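Glycoside hydrolase family 16 protein (Bacteroides ovatus, PDB 7KR6) probably hydrolyses internal glycosidic bonds of mixed-linkage beta-glucans, as an endo-glucanase of glycoside hydrolase family 16. Local coordinates at residues 181-191 with 212-220. The protein carries 1 engineered substitution. Residues are numbered along the deposited sequence; the frame is centred on the assembly and turned at random.
Sequences QYYKANVANSL and IDNVKFHTF
An aromatic cluster of Tyr-183, Phe-217 and His-218 joins two layers of the beta-sandwich fold expected of family 16, packing strand 181-186 over strand 215-220. The strand segments run nearly antiparallel, 158° between their N-to-C directions, with axes 8.3 Å apart at closest, too far for a backbone ladder, so the facing side chains make the contact. Tyr-183 meets both of the other rings, one at a face and one with its edge. Its CG stands anti to the backbone N, which lays the ring along the opposing strand; the imidazole of His-218 stacks on one face in an offset arrangement, ring centroids 4.3 Å apart and planes at 11°. Tyr-183 CB sits 3.6 Å from the centroid of the His-218 ring, almost on its normal, a CH-pi contact. Against the face of Phe-217 the tyrosine sets its edge, a T-shaped pair with planes at 66° in which Tyr-183 CD2 comes within 3.5 Å of Phe-217 CE2. Phe-217 and His-218 form a classic beta bulge opposite Ile-210 of strand 207-212, which is consistent with two consecutive residues reaching one tyrosine. One water donates to both Tyr-183 OH and Phe-217 O, each at 2.7 Å, tying the phenol to the bulge; the same hydroxyl is hydrogen-bonded to Glu-179 OE1 of the second subunit, a strand of which pairs antiparallel with 181-184, so the sheet runs on across the interface. On the opposite face of Phe-217 lies Ile-212 CD1, itself 3.7 Å from Val-187 CG1, while Ala-185 O approaches the ring edge in plane. At the far end Gln-181 CB packs 3.9 Å from Phe-220 CE1, and Gln-181 NE2 is hydrogen-bonded to Tyr-171 OH of the same chain.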
ATOM      1  N   GLN A 181      -2.124   5.243   5.078  1.00 17.21           N
ATOM      2  CA  GLN A 181      -0.975   5.754   4.293  1.00 18.78           C
ATOM      3  C   GLN A 181       0.169   4.771   4.425  1.00 17.37           C
ATOM      4  O   GLN A 181       0.411   4.256   5.520  1.00 18.56           O
ATOM      5  CB  GLN A 181      -0.537   7.136   4.755  1.00 17.72           C
ATOM      6  CG  GLN A 181      -1.593   8.207   4.550  1.00 18.82           C
ATOM      7  CD  GLN A 181      -1.167   9.529   5.116  1.00 21.79           C
ATOM      8  OE1 GLN A 181      -0.064   9.995   4.872  1.00 24.47           O
ATOM      9  NE2 GLN A 181      -2.047  10.171   5.871  1.00 22.59           N
ATOM     10  N   TYR A 182       0.871   4.438   3.360  0.50 17.40           N
ATOM     11  CA  TYR A 182       2.149   3.709   3.560  0.50 18.21           C
ATOM     12  C   TYR A 182       3.192   4.168   2.549  0.50 17.56           C
ATOM     13  O   TYR A 182       2.910   4.870   1.572  0.50 16.94           O
ATOM     14  CB  TYR A 182       2.007   2.179   3.545  0.50 17.58           C
ATOM     15  CG  TYR A 182       1.870   1.507   2.192  0.50 20.26           C
ATOM     16  CD1 TYR A 182       2.905   1.482   1.264  0.50 20.91           C
ATOM     17  CD2 TYR A 182       0.732   0.786   1.888  0.50 20.17           C
ATOM     18  CE1 TYR A 182       2.774   0.819   0.052  0.50 21.97           C
ATOM     19  CE2 TYR A 182       0.591   0.095   0.692  0.50 19.45           C
ATOM     20  CZ  TYR A 182       1.610   0.125  -0.236  0.50 22.01           C
ATOM     21  OH  TYR A 182       1.466  -0.564  -1.404  0.50 21.89           O
ATOM     22  N   TYR A 183       4.401   3.800   2.902  1.00 18.58           N
ATOM     23  CA  TYR A 183       5.657   4.013   2.143  1.00 17.00           C
ATOM     24  C   TYR A 183       6.413   2.694   2.158  1.00 16.83           C
ATOM     25  O   TYR A 183       6.520   2.031   3.205  1.00 19.04           O
ATOM     26  CB  TYR A 183       6.439   5.199   2.680  1.00 18.40           C
ATOM     27  CG  TYR A 183       7.813   5.373   2.119  1.00 17.76           C
ATOM     28  CD1 TYR A 183       7.974   5.799   0.814  1.00 21.55           C
ATOM     29  CD2 TYR A 183       8.954   5.021   2.817  1.00 18.85           C
ATOM     30  CE1 TYR A 183       9.224   5.979   0.241  1.00 21.31           C
ATOM     31  CE2 TYR A 183      10.204   5.252   2.276  1.00 19.21           C
ATOM     32  CZ  TYR A 183      10.350   5.725   0.990  1.00 19.80           C
ATOM     33  OH  TYR A 183      11.594   5.913   0.421  1.00 20.84           O
ATOM     34  N   LYS A 184       7.019   2.349   1.021  1.00 17.48           N
ATOM     35  CA  LYS A 184       7.848   1.155   0.881  1.00 17.28           C
ATOM     36  C   LYS A 184       9.058   1.547   0.054  1.00 17.92           C
ATOM     37  O   LYS A 184       8.898   2.188  -0.982  1.00 20.35           O
ATOM     38  CB  LYS A 184       7.105   0.024   0.138  1.00 23.05           C
ATOM     39  N   ALA A 185      10.210   1.130   0.522  1.00 17.46           N
ATOM     40  CA  ALA A 185      11.493   1.326  -0.175  1.00 18.23           C
ATOM     41  C   ALA A 185      12.530   0.404   0.430  1.00 16.15           C
ATOM     42  O   ALA A 185      12.402  -0.024   1.537  1.00 17.23           O
ATOM     43  CB  ALA A 185      11.913   2.737  -0.064  1.00 19.48           C
ATOM     44  N   ASN A 186      13.619   0.213  -0.299  1.00 18.54           N
ATOM     45  CA  ASN A 186      14.861  -0.400   0.219  1.00 20.33           C
ATOM     46  C   ASN A 186      15.688   0.629   0.992  1.00 20.00           C
ATOM     47  O   ASN A 186      15.706   1.867   0.684  1.00 24.06           O
ATOM     48  CB  ASN A 186      15.786  -0.976  -0.854  1.00 20.51           C
ATOM     49  CG  ASN A 186      15.177  -2.089  -1.655  1.00 26.21           C
ATOM     50  OD1 ASN A 186      14.308  -2.814  -1.197  1.00 26.31           O
ATOM     51  ND2 ASN A 186      15.733  -2.306  -2.844  1.00 29.84           N
ATOM     52  N   VAL A 187      16.365   0.114   1.992  1.00 18.77           N
ATOM     53  CA  VAL A 187      17.540   0.827   2.583  1.00 20.09           C
ATOM     54  C   VAL A 187      18.816   0.343   1.855  1.00 22.95           C
ATOM     55  O   VAL A 187      18.711  -0.472   0.936  1.00 22.53           O
ATOM     56  CB  VAL A 187      17.625   0.584   4.095  1.00 20.89           C
ATOM     57  CG1 VAL A 187      16.428   1.186   4.849  1.00 21.96           C
ATOM     58  CG2 VAL A 187      17.755  -0.870   4.428  1.00 21.19           C
ATOM     59  N   ALA A 188      19.996   0.866   2.235  1.00 23.68           N
ATOM     60  CA  ALA A 188      21.242   0.612   1.456  1.00 23.46           C
ATOM     61  C   ALA A 188      21.681  -0.834   1.581  1.00 24.55           C
ATOM     62  O   ALA A 188      22.130  -1.407   0.598  1.00 25.04           O
ATOM     63  CB  ALA A 188      22.340   1.542   1.931  1.00 24.86           C
ATOM     64  N   ASN A 189      21.620  -1.395   2.775  1.00 22.34           N
ATOM     65  CA  ASN A 189      22.228  -2.705   3.075  1.00 23.60           C
ATOM     66  C   ASN A 189      21.196  -3.638   3.681  1.00 22.60           C
ATOM     67  O   ASN A 189      20.180  -3.138   4.208  1.00 21.99           O
ATOM     68  CB  ASN A 189      23.385  -2.530   4.067  1.00 26.66           C
ATOM     69  CG  ASN A 189      24.400  -1.525   3.581  1.00 29.16           C
ATOM     70  OD1 ASN A 189      24.604  -0.466   4.200  1.00 35.82           O
ATOM     71  ND2 ASN A 189      25.011  -1.853   2.469  1.00 30.57           N
ATOM     72  N   SER A 190      21.483  -4.940   3.699  1.00 23.61           N
ATOM     73  CA  SER A 190      20.598  -5.946   4.337  1.00 23.07           C
ATOM     74  C   SER A 190      20.361  -5.592   5.815  1.00 22.67           C
ATOM     75  O   SER A 190      21.335  -5.204   6.527  1.00 23.45           O
ATOM     76  CB  SER A 190      21.163  -7.333   4.226  1.00 21.08           C
ATOM     77  OG  SER A 190      20.427  -8.232   5.021  1.00 21.91           O
ATOM     78  N   LEU A 191      19.098  -5.651   6.252  1.00 21.83           N
ATOM     79  CA  LEU A 191      18.685  -5.536   7.670  1.00 20.44           C
ATOM     80  C   LEU A 191      18.537  -6.917   8.271  1.00 20.88           C
ATOM     81  O   LEU A 191      18.197  -7.006   9.455  1.00 21.37           O
ATOM     82  CB  LEU A 191      17.384  -4.747   7.767  1.00 20.33           C
ATOM     83  CG  LEU A 191      17.525  -3.316   7.299  1.00 21.39           C
ATOM     84  CD1 LEU A 191      16.129  -2.697   7.221  1.00 21.25           C
ATOM     85  CD2 LEU A 191      18.431  -2.503   8.247  1.00 23.31           C
ATOM     86  N   ILE A 212      16.278   4.596  10.145  1.00 19.16           N
ATOM     87  CA  ILE A 212      16.863   3.252  10.231  1.00 20.09           C
ATOM     88  C   ILE A 212      18.375   3.472  10.251  1.00 20.08           C
ATOM     89  O   ILE A 212      18.898   4.075   9.302  1.00 20.44           O
ATOM     90  CB  ILE A 212      16.375   2.323   9.093  1.00 21.24           C
ATOM     91  CG1 ILE A 212      14.847   2.210   9.104  1.00 23.91           C
ATOM     92  CG2 ILE A 212      17.019   0.964   9.187  1.00 21.78           C
ATOM     93  CD1 ILE A 212      14.268   1.618   7.843  1.00 23.85           C
ATOM     94  N   ASP A 213      18.979   3.046  11.342  1.00 21.41           N
ATOM     95  CA  ASP A 213      20.403   3.297  11.632  1.00 22.26           C
ATOM     96  C   ASP A 213      20.726   4.771  11.424  1.00 22.37           C
ATOM     97  O   ASP A 213      21.747   5.087  10.767  1.00 21.85           O
ATOM     98  CB  ASP A 213      21.258   2.382  10.771  1.00 23.65           C
ATOM     99  CG  ASP A 213      21.219   0.918  11.163  1.00 25.21           C
ATOM    100  OD1 ASP A 213      20.983   0.641  12.327  1.00 26.32           O
ATOM    101  OD2 ASP A 213      21.492   0.072  10.285  1.00 31.80           O
ATOM    102  N   ASN A 214      19.837   5.644  11.911  1.00 21.15           N
ATOM    103  CA  ASN A 214      20.012   7.113  11.987  1.00 24.04           C
ATOM    104  C   ASN A 214      19.978   7.759  10.604  1.00 20.62           C
ATOM    105  O   ASN A 214      20.227   8.968  10.495  1.00 24.32           O
ATOM    106  CB  ASN A 214      21.280   7.479  12.748  1.00 23.67           C
ATOM    107  CG  ASN A 214      21.233   6.998  14.174  1.00 31.84           C
ATOM    108  OD1 ASN A 214      20.211   7.121  14.839  1.00 28.96           O
ATOM    109  ND2 ASN A 214      22.313   6.378  14.607  1.00 35.63           N
ATOM    110  N   VAL A 215      19.506   7.052   9.590  1.00 19.25           N
ATOM    111  CA  VAL A 215      19.260   7.656   8.268  1.00 19.73           C
ATOM    112  C   VAL A 215      17.740   7.820   8.120  1.00 20.42           C
ATOM    113  O   VAL A 215      17.019   6.789   8.178  1.00 20.44           O
ATOM    114  CB  VAL A 215      19.880   6.812   7.138  1.00 21.20           C
ATOM    115  CG1 VAL A 215      19.611   7.411   5.779  1.00 21.75           C
ATOM    116  CG2 VAL A 215      21.383   6.642   7.354  1.00 21.77           C
ATOM    117  N   LYS A 216      17.280   9.029   7.900  1.00 20.48           N
ATOM    118  CA  LYS A 216      15.829   9.301   7.804  1.00 21.21           C
ATOM    119  C   LYS A 216      15.304   8.552   6.576  1.00 21.44           C
ATOM    120  O   LYS A 216      15.896   8.624   5.457  1.00 23.62           O
ATOM    121  CB  LYS A 216      15.584  10.799   7.851  1.00 23.10           C
ATOM    122  CG  LYS A 216      15.967  11.389   9.210  1.00 25.00           C
ATOM    123  CD  LYS A 216      15.681  12.839   9.370  1.00 27.66           C
ATOM    124  CE  LYS A 216      16.018  13.250  10.787  1.00 27.75           C
ATOM    125  NZ  LYS A 216      15.682  14.669  10.994  1.00 29.96           N
ATOM    126  N   PHE A 217      14.225   7.807   6.801  1.00 19.38           N
ATOM    127  CA  PHE A 217      13.578   6.884   5.835  1.00 19.31           C
ATOM    128  C   PHE A 217      12.294   7.481   5.260  1.00 20.01           C
ATOM    129  O   PHE A 217      12.126   7.490   4.028  1.00 19.86           O
ATOM    130  CB  PHE A 217      13.316   5.561   6.518  1.00 18.31           C
ATOM    131  CG  PHE A 217      12.724   4.491   5.649  1.00 18.06           C
ATOM    132  CD1 PHE A 217      13.474   3.905   4.644  1.00 18.31           C
ATOM    133  CD2 PHE A 217      11.404   4.081   5.837  1.00 16.94           C
ATOM    134  CE1 PHE A 217      12.942   2.880   3.879  1.00 19.03           C
ATOM    135  CE2 PHE A 217      10.881   3.062   5.062  1.00 19.66           C
ATOM    136  CZ  PHE A 217      11.643   2.467   4.087  1.00 21.30           C
ATOM    137  N   HIS A 218      11.404   8.019   6.090  1.00 18.29           N
ATOM    138  CA  HIS A 218      10.123   8.587   5.599  1.00 19.13           C
ATOM    139  C   HIS A 218       9.512   9.497   6.670  1.00 18.92           C
ATOM    140  O   HIS A 218       9.733   9.220   7.864  1.00 19.27           O
ATOM    141  CB  HIS A 218       9.133   7.488   5.215  1.00 19.31           C
ATOM    142  CG  HIS A 218       7.945   8.038   4.527  1.00 20.13           C
ATOM    143  ND1 HIS A 218       8.027   8.663   3.307  1.00 19.94           N
ATOM    144  CD2 HIS A 218       6.647   8.054   4.874  1.00 21.35           C
ATOM    145  CE1 HIS A 218       6.814   9.053   2.948  1.00 20.76           C
ATOM    146  NE2 HIS A 218       5.955   8.701   3.894  1.00 21.35           N
ATOM    147  N   THR A 219       8.753  10.498   6.235  1.00 19.44           N
ATOM    148  CA  THR A 219       7.950  11.370   7.132  1.00 17.61           C
ATOM    149  C   THR A 219       6.482  11.300   6.666  1.00 18.13           C
ATOM    150  O   THR A 219       6.208  11.529   5.458  1.00 18.74           O
ATOM    151  CB  THR A 219       8.495  12.804   7.131  1.00 21.10           C
ATOM    152  OG1 THR A 219       9.839  12.787   7.604  1.00 22.04           O
ATOM    153  CG2 THR A 219       7.629  13.730   7.958  1.00 22.33           C
ATOM    154  N   PHE A 220       5.584  11.068   7.636  1.00 18.40           N
ATOM    155  CA  PHE A 220       4.133  11.283   7.488  1.00 17.18           C
ATOM    156  C   PHE A 220       3.769  12.613   8.142  1.00 18.34           C
ATOM    157  O   PHE A 220       4.141  12.869   9.287  1.00 19.76           O
ATOM    158  CB  PHE A 220       3.342  10.150   8.133  1.00 16.82           C
ATOM    159  CG  PHE A 220       3.596   8.773   7.597  1.00 16.93           C
ATOM    160  CD1 PHE A 220       2.981   8.373   6.423  1.00 18.28           C
ATOM    161  CD2 PHE A 220       4.386   7.881   8.287  1.00 19.87           C
ATOM    162  CE1 PHE A 220       3.162   7.102   5.924  1.00 19.88           C
ATOM    163  CE2 PHE A 220       4.569   6.602   7.783  1.00 17.69           C
ATOM    164  CZ  PHE A 220       3.936   6.218   6.626  1.00 20.58           C
TER
HETATM  165  O   HOH W   1      13.714   6.481   2.049  1.00 26.23           O